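Local atomic coordinates of ferulic acid esterase, AmCE1/Fae1A (Anaeromyces mucronatus, PDB entry 5CXU), a protein that probably hydrolyses feruloyl esters, acting as a feruloyl esterase of the alpha/beta-hydrolase clan. Residues 4-9 and 242-247; 120-125 and 159-164. All coordinates share one frame; numbering follows the deposited sequence. Where two conformers were deposited one is given.

In the fold
The two contacts lie in different parts of one alpha/beta-hydrolase fold, contact 1 at an outermost strand of the sheet and contact 2 between helices, their centres about 23 Å apart and their nearest atoms about 7 Å apart, without touching. Contact 1 joins a loop near the N-terminus to strand 244-248, about 16 Å from the centre of the chain. Contact 2 falls within the 232 residues between the segments of contact 1, and pairs helix 116-123 with helix 157-168, about 10 Å from the centre. The helix 157-168 follows strand 150-155 in the middle of the sheet. Contact 1 thus lays the N-terminal loop along a surface strand, whereas contact 2 lies beside the presumed catalytic elbow.

Contact 1: 4-9 and 242-247; sequences LQISNT and EHIWFE
Ile-6 meets Phe-246 and Ile-244 of strand 244-248 with two different branches. Its CG2 lies over one face of the Phe-246 ring, 4.0 Å from the centroid and 27° off the ring normal, which satisfies the geometry of a CH-pi contact. Its CD1 turns instead to Ile-244, reaching that residue's CG2 at 3.6 Å. With CG1 beside the backbone N (chi1 -71°), CG2 is left anti to that N, and the two branches are divided between ring and aliphatic neighbour. Leu-4 extends the apolar row: its CD2 packs against Ile-244 CD1 at 3.7 Å, the two side chains crossing obliquely. At the edge of the Phe-246 ring, near CE2, comes Asn-8 O.

At the other end Asn-8 ND2 donates to Glu-247 O at 2.8 Å, with an N-H...O angle of 175°; the acceptor lies in the amide plane, and the donor lies in the carbonyl plane. Water 1 accepts from Glu-247 N at 2.9 Å and, weakly, from Asn-8 ND2, so both backbone polar atoms of Glu-247 have partners here. Outside the pair, Ser-7 O accepts from Asn-264 ND2 of helix 255-268, which Leu-4, Ile-6 and Phe-246 also touch.

Segment 4-9 runs nearly along the strand direction but forms no backbone ladder with it: this is an N-terminal loop laid by side chains along the edge strand of an alpha/beta-hydrolase sheet.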
loop_
_atom_site.group_PDB
_atom_site.type_symbol
_atom_site.label_atom_id
_atom_site.label_comp_id
_atom_site.label_asym_id
_atom_site.label_seq_id
_atom_site.Cartn_x
_atom_site.Cartn_y
_atom_site.Cartn_z
ATOM N N LEU A 4 -5.320 -0.171 19.638
ATOM C CA LEU A 4 -4.806 0.882 18.774
ATOM C C LEU A 4 -5.505 2.216 19.040
ATOM O O LEU A 4 -6.718 2.268 19.143
ATOM C CB LEU A 4 -4.973 0.481 17.332
ATOM C CG LEU A 4 -4.720 1.572 16.308
ATOM C CD1 LEU A 4 -3.234 2.011 16.292
ATOM C CD2 LEU A 4 -5.149 1.053 14.982
ATOM N N GLN A 5 -4.729 3.280 19.172
ATOM C CA GLN A 5 -5.268 4.631 19.261
ATOM C C GLN A 5 -5.062 5.303 17.918
ATOM O O GLN A 5 -3.931 5.637 17.600
ATOM C CB GLN A 5 -4.549 5.447 20.325
ATOM C CG GLN A 5 -5.328 5.831 21.526
ATOM C CD GLN A 5 -4.615 6.929 22.312
ATOM O OE1 GLN A 5 -3.416 7.172 22.123
ATOM N NE2 GLN A 5 -5.355 7.627 23.144
ATOM N N ILE A 6 -6.121 5.486 17.135
ATOM C CA ILE A 6 -5.982 6.030 15.778
ATOM C C ILE A 6 -5.700 7.534 15.853
ATOM O O ILE A 6 -6.412 8.258 16.569
ATOM C CB ILE A 6 -7.232 5.779 14.953
ATOM C CG1 ILE A 6 -7.347 4.290 14.612
ATOM C CG2 ILE A 6 -7.152 6.570 13.651
ATOM C CD1 ILE A 6 -6.267 3.909 13.563
ATOM N N SER A 7 -4.640 7.974 15.180
ATOM C CA SER A 7 -4.328 9.426 15.135
ATOM C C SER A 7 -4.817 9.963 13.825
ATOM O O SER A 7 -4.408 9.478 12.765
ATOM C CB SER A 7 -2.827 9.722 15.277
ATOM O OG SER A 7 -2.355 9.320 16.552
ATOM N N ASN A 8 -5.658 10.996 13.863
ATOM C CA ASN A 8 -6.135 11.562 12.619
ATOM C C ASN A 8 -5.051 12.283 11.854
ATOM O O ASN A 8 -5.183 12.425 10.638
ATOM C CB ASN A 8 -7.290 12.556 12.892
ATOM C CG ASN A 8 -8.535 11.868 13.400
ATOM O OD1 ASN A 8 -8.651 11.627 14.599
ATOM N ND2 ASN A 8 -9.445 11.513 12.506
ATOM N N THR A 9 -4.052 12.799 12.560
ATOM C CA THR A 9 -2.883 13.463 11.947
ATOM C C THR A 9 -1.594 12.766 12.421
ATOM O O THR A 9 -1.501 12.253 13.554
ATOM C CB THR A 9 -2.860 14.964 12.302
ATOM O OG1 THR A 9 -2.862 15.108 13.734
ATOM C CG2 THR A 9 -4.106 15.646 11.736
ATOM N N GLU A 242 -14.850 -5.773 8.381
ATOM C CA GLU A 242 -14.378 -4.810 9.373
ATOM C C GLU A 242 -13.088 -4.151 8.928
ATOM O O GLU A 242 -12.217 -4.758 8.290
ATOM C CB GLU A 242 -14.166 -5.457 10.734
ATOM C CG GLU A 242 -15.486 -5.827 11.491
ATOM C CD GLU A 242 -16.013 -7.207 11.140
ATOM O OE1 GLU A 242 -15.457 -7.845 10.211
ATOM O OE2 GLU A 242 -16.956 -7.682 11.822
ATOM N N HIS A 243 -13.010 -2.874 9.248
ATOM C CA HIS A 243 -11.825 -2.116 8.847
ATOM C C HIS A 243 -11.750 -0.880 9.713
ATOM O O HIS A 243 -12.730 -0.469 10.380
ATOM C CB HIS A 243 -11.916 -1.724 7.351
ATOM C CG HIS A 243 -13.105 -0.866 7.067
ATOM N ND1 HIS A 243 -14.383 -1.370 6.989
ATOM C CD2 HIS A 243 -13.211 0.483 6.952
ATOM C CE1 HIS A 243 -15.231 -0.364 6.810
ATOM N NE2 HIS A 243 -14.544 0.766 6.775
ATOM N N ILE A 244 -10.585 -0.258 9.672
ATOM C CA ILE A 244 -10.396 1.058 10.297
ATOM C C ILE A 244 -10.635 2.128 9.212
ATOM O O ILE A 244 -10.085 2.011 8.114
ATOM C CB ILE A 244 -8.971 1.174 10.868
ATOM C CG1 ILE A 244 -8.748 0.197 12.043
ATOM C CG2 ILE A 244 -8.738 2.600 11.326
ATOM C CD1 ILE A 244 -7.270 -0.154 12.224
ATOM N N TRP A 245 -11.492 3.103 9.515
ATOM C CA TRP A 245 -11.681 4.264 8.625
ATOM C C TRP A 245 -11.425 5.528 9.425
ATOM O O TRP A 245 -11.948 5.668 10.547
ATOM C CB TRP A 245 -13.122 4.267 8.073
ATOM C CG TRP A 245 -13.657 5.583 7.625
ATOM C CD1 TRP A 245 -14.639 6.305 8.241
ATOM C CD2 TRP A 245 -13.292 6.316 6.443
ATOM N NE1 TRP A 245 -14.916 7.463 7.516
ATOM C CE2 TRP A 245 -14.109 7.480 6.404
ATOM C CE3 TRP A 245 -12.370 6.102 5.403
ATOM C CZ2 TRP A 245 -14.007 8.436 5.389
ATOM C CZ3 TRP A 245 -12.274 7.055 4.370
ATOM C CH2 TRP A 245 -13.093 8.230 4.398
ATOM N N PHE A 246 -10.669 6.466 8.865
ATOM C CA PHE A 246 -10.580 7.776 9.511
ATOM C C PHE A 246 -10.239 8.830 8.481
ATOM O O PHE A 246 -9.737 8.529 7.377
ATOM C CB PHE A 246 -9.543 7.769 10.661
ATOM C CG PHE A 246 -8.135 7.685 10.196
ATOM C CD1 PHE A 246 -7.536 6.434 9.975
ATOM C CD2 PHE A 246 -7.372 8.855 9.961
ATOM C CE1 PHE A 246 -6.193 6.352 9.557
ATOM C CE2 PHE A 246 -6.032 8.747 9.530
ATOM C CZ PHE A 246 -5.465 7.525 9.309
ATOM N N GLU A 247 -10.509 10.084 8.879
ATOM C CA GLU A 247 -10.295 11.209 8.005
ATOM C C GLU A 247 -9.247 12.131 8.571
ATOM O O GLU A 247 -9.117 12.287 9.795
ATOM C CB GLU A 247 -11.607 11.949 7.778
ATOM C CG GLU A 247 -12.591 11.100 7.005
ATOM C CD GLU A 247 -13.887 11.816 6.787
ATOM O OE1 GLU A 247 -14.656 11.956 7.770
ATOM O OE2 GLU A 247 -14.122 12.269 5.636
HETATM O O HOH W 1 -11.970 10.209 11.390
#

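Contact 2: 120-125 and 159-164; sequences KGYDNF and ARTSLY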
loop_
_atom_site.group_PDB
_atom_site.type_symbol
_atom_site.label_atom_id
_atom_site.label_comp_id
_atom_site.label_asym_id
_atom_site.label_seq_id
_atom_site.Cartn_x
_atom_site.Cartn_y
_atom_site.Cartn_z
ATOM N N LYS A 120 -6.194 -0.032 -16.332
ATOM C CA LYS A 120 -6.060 -1.500 -16.540
ATOM C C LYS A 120 -4.667 -2.018 -16.197
ATOM O O LYS A 120 -4.511 -3.154 -15.737
ATOM C CB LYS A 120 -6.401 -1.891 -17.997
ATOM C CG LYS A 120 -7.879 -1.659 -18.327
ATOM C CD LYS A 120 -8.359 -2.533 -19.494
ATOM C CE LYS A 120 -9.889 -2.490 -19.646
ATOM N NZ LYS A 120 -10.424 -3.490 -20.637
ATOM N N GLY A 121 -3.636 -1.216 -16.426
ATOM C CA GLY A 121 -2.302 -1.652 -16.070
ATOM C C GLY A 121 -2.080 -1.726 -14.559
ATOM O O GLY A 121 -1.277 -2.547 -14.085
ATOM N N TYR A 122 -2.760 -0.866 -13.809
ATOM C CA TYR A 122 -2.744 -1.004 -12.356
ATOM C C TYR A 122 -3.527 -2.261 -11.959
ATOM O O TYR A 122 -3.097 -3.003 -11.059
ATOM C CB TYR A 122 -3.356 0.238 -11.666
ATOM C CG TYR A 122 -2.389 1.349 -11.452
ATOM C CD1 TYR A 122 -1.916 2.111 -12.530
ATOM C CD2 TYR A 122 -1.955 1.688 -10.159
ATOM C CE1 TYR A 122 -1.003 3.156 -12.328
ATOM C CE2 TYR A 122 -1.037 2.729 -9.955
ATOM C CZ TYR A 122 -0.576 3.465 -11.044
ATOM O OH TYR A 122 0.297 4.477 -10.874
ATOM N N ASP A 123 -4.669 -2.499 -12.600
ATOM C CA ASP A 123 -5.460 -3.707 -12.260
ATOM C C ASP A 123 -4.629 -4.969 -12.501
ATOM O O ASP A 123 -4.734 -5.943 -11.769
ATOM C CB ASP A 123 -6.732 -3.806 -13.068
ATOM C CG ASP A 123 -7.602 -2.549 -12.972
ATOM O OD1 ASP A 123 -7.499 -1.848 -11.942
ATOM O OD2 ASP A 123 -8.354 -2.293 -13.945
ATOM N N ASN A 124 -3.784 -4.928 -13.527
ATOM C CA ASN A 124 -2.957 -6.106 -13.830
ATOM C C ASN A 124 -1.777 -6.316 -12.864
ATOM O O ASN A 124 -1.089 -7.387 -12.888
ATOM C CB ASN A 124 -2.448 -5.975 -15.275
ATOM C CG ASN A 124 -2.085 -7.319 -15.879
ATOM O OD1 ASN A 124 -2.854 -8.292 -15.798
ATOM N ND2 ASN A 124 -0.889 -7.393 -16.504
ATOM N N PHE A 125 -1.545 -5.331 -12.013
ATOM C CA PHE A 125 -0.464 -5.445 -11.055
ATOM C C PHE A 125 -0.697 -6.656 -10.115
ATOM O O PHE A 125 0.272 -7.211 -9.592
ATOM C CB PHE A 125 -0.297 -4.173 -10.224
ATOM C CG PHE A 125 0.867 -4.238 -9.282
ATOM C CD1 PHE A 125 2.187 -4.117 -9.769
ATOM C CD2 PHE A 125 0.634 -4.454 -7.901
ATOM C CE1 PHE A 125 3.270 -4.200 -8.901
ATOM C CE2 PHE A 125 1.691 -4.560 -7.032
ATOM C CZ PHE A 125 3.019 -4.462 -7.505
ATOM N N ALA A 159 -3.619 2.845 -3.760
ATOM C CA ALA A 159 -4.526 2.431 -2.702
ATOM C C ALA A 159 -5.749 1.648 -3.221
ATOM O O ALA A 159 -6.232 0.708 -2.562
ATOM C CB ALA A 159 -4.973 3.662 -1.941
ATOM N N ARG A 160 -6.292 2.059 -4.351
ATOM C CA ARG A 160 -7.388 1.302 -4.967
ATOM C C ARG A 160 -6.880 -0.117 -5.264
ATOM O O ARG A 160 -7.563 -1.105 -5.019
ATOM C CB ARG A 160 -7.919 2.011 -6.218
ATOM C CG ARG A 160 -8.657 1.106 -7.136
ATOM C CD ARG A 160 -9.225 1.800 -8.370
ATOM N NE ARG A 160 -8.924 1.017 -9.541
ATOM C CZ ARG A 160 -9.458 1.236 -10.731
ATOM N NH1 ARG A 160 -10.327 2.225 -10.896
ATOM N NH2 ARG A 160 -9.164 0.434 -11.751
ATOM N N THR A 161 -5.671 -0.193 -5.807
ATOM C CA THR A 161 -5.089 -1.472 -6.185
ATOM C C THR A 161 -4.807 -2.308 -4.935
ATOM O O THR A 161 -5.046 -3.543 -4.948
ATOM C CB THR A 161 -3.812 -1.253 -7.015
ATOM O OG1 THR A 161 -4.162 -0.480 -8.170
ATOM C CG2 THR A 161 -3.179 -2.579 -7.453
ATOM N N SER A 162 -4.384 -1.670 -3.839
ATOM C CA SER A 162 -4.158 -2.420 -2.598
ATOM C C SER A 162 -5.459 -3.014 -2.084
ATOM O O SER A 162 -5.504 -4.166 -1.655
ATOM C CB SER A 162 -3.529 -1.550 -1.501
ATOM O OG SER A 162 -2.263 -1.103 -1.900
ATOM N N LEU A 163 -6.537 -2.235 -2.121
ATOM C CA LEU A 163 -7.831 -2.761 -1.677
ATOM C C LEU A 163 -8.299 -3.909 -2.550
ATOM O O LEU A 163 -8.768 -4.948 -2.049
ATOM C CB LEU A 163 -8.916 -1.686 -1.708
ATOM C CG LEU A 163 -8.901 -0.794 -0.491
ATOM C CD1 LEU A 163 -9.810 0.429 -0.725
ATOM C CD2 LEU A 163 -9.257 -1.515 0.857
ATOM N N TYR A 164 -8.189 -3.724 -3.866
ATOM C CA TYR A 164 -8.608 -4.753 -4.812
ATOM C C TYR A 164 -7.860 -6.066 -4.581
ATOM O O TYR A 164 -8.473 -7.140 -4.403
ATOM C CB TYR A 164 -8.365 -4.238 -6.227
ATOM C CG TYR A 164 -8.694 -5.244 -7.298
ATOM C CD1 TYR A 164 -9.993 -5.708 -7.456
ATOM C CD2 TYR A 164 -7.725 -5.672 -8.174
ATOM C CE1 TYR A 164 -10.305 -6.629 -8.457
ATOM C CE2 TYR A 164 -8.028 -6.596 -9.187
ATOM C CZ TYR A 164 -9.314 -7.057 -9.313
ATOM O OH TYR A 164 -9.618 -7.964 -10.316
HETATM O O HOH W 2 -6.757 -0.974 -9.377
HETATM O O HOH W 3 -9.759 -0.076 -14.663
#
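Asp-123 and Arg-160 form a salt bridge through a single direct hydrogen bond, from Arg-160 NH2 to Asp-123 OD1 at 2.8 Å with an N-H...O angle of 162°. OD1 offers its syn lone pair, and the carboxylate and guanidinium planes are only 12° apart, so the charged groups meet nearly coplanar. Two waters extend the bridge. Water 2 accepts from Arg-160 NE at 2.9 Å and donates to both Asp-123 OD1 and Thr-161 OG1; water 3 accepts from Arg-160 NH2 at 3.0 Å and donates to Asp-123 OD2 at 2.7 Å. Both carboxylate oxygens therefore have partners, and since Arg-160 NH1 donates to Pro-183 O, every guanidinium nitrogen has one too. A bend at chi3 (134°) in an otherwise extended chain brings the guanidinium to the acid.

Replacing Asp-123 by an alanine would probably leave the Arg-160 charge without its mate and both waters short of an acceptor.

Thr-161 divides its branches. OG1 is hydrogen-bonded to Met-157 O one helical turn back, besides receiving water 2, and sits at the edge of the Tyr-122 ring, 3.7 Å from CD2. CG2 lies anti to the backbone N and rests on Tyr-122 O at 3.6 Å. Tyr-122 OH has a weak hydrogen bond to Gly-64 O.

Helix 157-168 follows Ser-156, whose setting between Gly-154 and Gly-158 fits the GxSxG nucleophile elbow of alpha/beta-hydrolases; the water-extended salt bridge joins helix 116-123 to the first turns of that helix.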